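Long-range contact in transcriptional regulator, AsnC family (Agrobacterium tumefaciens str. C58, PDB 3I4P), which probably regulates transcription by binding specific DNA sequences through a winged helix-turn-helix domain joined to an Lrp/AsnC-type effector-binding domain: residues A[90-94]-A[106-110]. Residues are numbered along the deposited sequence; the frame is centred on the assembly and turned at random.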
loop_
_atom_site.group_PDB
_atom_site.type_symbol
_atom_site.label_atom_id
_atom_site.label_comp_id
_atom_site.label_asym_id
_atom_site.label_seq_id
_atom_site.Cartn_x
_atom_site.Cartn_y
_atom_site.Cartn_z
ATOM N N PRO A 90 -0.611 -29.515 -11.179
ATOM C CA PRO A 90 -1.613 -29.449 -12.261
ATOM C C PRO A 90 -2.619 -28.286 -12.117
ATOM O O PRO A 90 -3.142 -27.803 -13.119
ATOM C CB PRO A 90 -2.312 -30.803 -12.194
ATOM C CG PRO A 90 -1.707 -31.563 -11.041
ATOM C CD PRO A 90 -0.723 -30.725 -10.341
ATOM N N GLU A 91 -2.838 -27.828 -10.881
ATOM C CA GLU A 91 -3.679 -26.699 -10.614
ATOM C C GLU A 91 -3.043 -25.379 -11.015
ATOM O O GLU A 91 -3.765 -24.420 -11.122
ATOM C CB GLU A 91 -4.074 -26.577 -9.129
ATOM C CG GLU A 91 -4.805 -27.768 -8.591
ATOM C CD GLU A 91 -3.872 -28.858 -8.031
ATOM O OE1 GLU A 91 -2.628 -28.795 -8.219
ATOM O OE2 GLU A 91 -4.413 -29.800 -7.407
ATOM N N VAL A 92 -1.730 -25.309 -11.205
ATOM C CA VAL A 92 -1.114 -24.040 -11.607
ATOM C C VAL A 92 -1.173 -24.020 -13.133
ATOM O O VAL A 92 -0.397 -24.722 -13.825
ATOM C CB VAL A 92 0.341 -23.902 -11.115
ATOM C CG1 VAL A 92 0.984 -22.602 -11.658
ATOM C CG2 VAL A 92 0.382 -24.042 -9.590
ATOM N N VAL A 93 -2.137 -23.266 -13.660
ATOM C CA VAL A 93 -2.372 -23.355 -15.082
ATOM C C VAL A 93 -1.584 -22.277 -15.833
ATOM O O VAL A 93 -1.329 -22.398 -17.058
ATOM C CB VAL A 93 -3.876 -23.414 -15.426
ATOM C CG1 VAL A 93 -4.468 -24.787 -14.988
ATOM C CG2 VAL A 93 -4.607 -22.248 -14.863
ATOM N N GLU A 94 -1.168 -21.241 -15.102
ATOM C CA GLU A 94 -0.369 -20.170 -15.682
ATOM C C GLU A 94 0.559 -19.698 -14.616
ATOM O O GLU A 94 0.191 -19.655 -13.461
ATOM C CB GLU A 94 -1.234 -19.003 -16.196
ATOM C CG GLU A 94 -2.149 -19.374 -17.296
ATOM C CD GLU A 94 -3.093 -18.225 -17.758
ATOM O OE1 GLU A 94 -2.682 -17.056 -17.730
ATOM O OE2 GLU A 94 -4.232 -18.557 -18.167
ATOM N N LEU A 106 0.768 -16.477 -10.264
ATOM C CA LEU A 106 0.173 -17.758 -10.676
ATOM C C LEU A 106 -1.329 -17.597 -10.856
ATOM O O LEU A 106 -1.964 -16.848 -10.117
ATOM C CB LEU A 106 0.401 -18.877 -9.651
ATOM C CG LEU A 106 1.761 -19.394 -9.185
ATOM C CD1 LEU A 106 2.747 -18.304 -8.807
ATOM C CD2 LEU A 106 1.505 -20.354 -7.952
ATOM N N ARG A 107 -1.866 -18.305 -11.842
ATOM C CA ARG A 107 -3.302 -18.584 -11.926
ATOM C C ARG A 107 -3.559 -20.039 -11.593
ATOM O O ARG A 107 -2.971 -20.941 -12.212
ATOM C CB ARG A 107 -3.864 -18.322 -13.312
ATOM C CG ARG A 107 -5.360 -18.393 -13.320
ATOM C CD ARG A 107 -6.010 -17.791 -14.572
ATOM N NE ARG A 107 -6.017 -18.725 -15.690
ATOM C CZ ARG A 107 -6.917 -19.686 -15.940
ATOM N NH1 ARG A 107 -6.760 -20.443 -17.016
ATOM N NH2 ARG A 107 -7.945 -19.924 -15.156
ATOM N N VAL A 108 -4.432 -20.241 -10.614
ATOM C CA VAL A 108 -4.713 -21.557 -10.030
ATOM C C VAL A 108 -6.196 -21.814 -10.203
ATOM O O VAL A 108 -7.005 -20.902 -10.033
ATOM C CB VAL A 108 -4.306 -21.603 -8.493
ATOM C CG1 VAL A 108 -4.851 -22.870 -7.768
ATOM C CG2 VAL A 108 -2.768 -21.452 -8.338
ATOM N N VAL A 109 -6.548 -23.042 -10.570
ATOM C CA VAL A 109 -7.966 -23.451 -10.665
ATOM C C VAL A 109 -8.252 -24.659 -9.714
ATOM O O VAL A 109 -7.457 -25.612 -9.596
ATOM C CB VAL A 109 -8.400 -23.717 -12.149
ATOM C CG1 VAL A 109 -8.233 -22.409 -13.024
ATOM C CG2 VAL A 109 -7.605 -24.842 -12.739
ATOM N N VAL A 110 -9.404 -24.572 -9.042
ATOM C CA VAL A 110 -9.845 -25.508 -8.013
ATOM C C VAL A 110 -11.388 -25.417 -7.976
ATOM O O VAL A 110 -11.966 -24.463 -8.526
ATOM C CB VAL A 110 -9.220 -25.180 -6.602
ATOM C CG1 VAL A 110 -7.726 -25.534 -6.555
ATOM C CG2 VAL A 110 -9.453 -23.725 -6.198
HETATM O O HOH W 1 -4.936 -21.321 -19.047
#
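Strands 92-98 and 104-110 form the beta hairpin of the ferredoxin-like alpha+beta domain of Lrp/AsnC regulators, and a classic beta bulge interrupts their pairing here. Start at Leu-106: its CG lies 4.1 Å from Val-92 CG1, on the side of the sheet covered by helices 76-88 and 113-126, while its CA makes a CH...O contact with Glu-94 O at 3.4 Å.

Arg-107 is the bulge partner, facing both Val-93 and Glu-94. Its O accepts a hydrogen bond from Val-93 N at 2.9 Å and a weak one from Glu-94 N at 3.4 Å, and its own N donates to Glu-94 O at 2.9 Å. The extra residue turns the CB of Val-93 toward the partner strand, so that Val-93 CG2 sits over one face of the guanidinium, 3.5 Å from Arg-107 NH1. At the edge of the same group, Glu-94 OE2 salt-bridges Arg-107 NE at 3.1 Å, and a water links that OE2 (3.0 Å) to Arg-107 NH1 (2.9 Å). Glu-94 also pairs with a strand of the second subunit, carrying the sheet across the interface.

Next, Val-108 sits opposite Val-92 in a non-hydrogen-bonded antiparallel pair, with their CG2 atoms 4.3 Å apart. Beyond the bulge, Val-109 N donates to Glu-91 O at 3.2 Å, and Val-109 CG2 meets Val-93 CG1 at 3.9 Å. The Glu-91 carboxylate turns away to Arg-122 and to Tyr-151 of the second subunit. Opposite Val-110 the partner chain is still loop, and contact is down to Val-110 CG1 and Glu-91 CG, 4.2 Å apart.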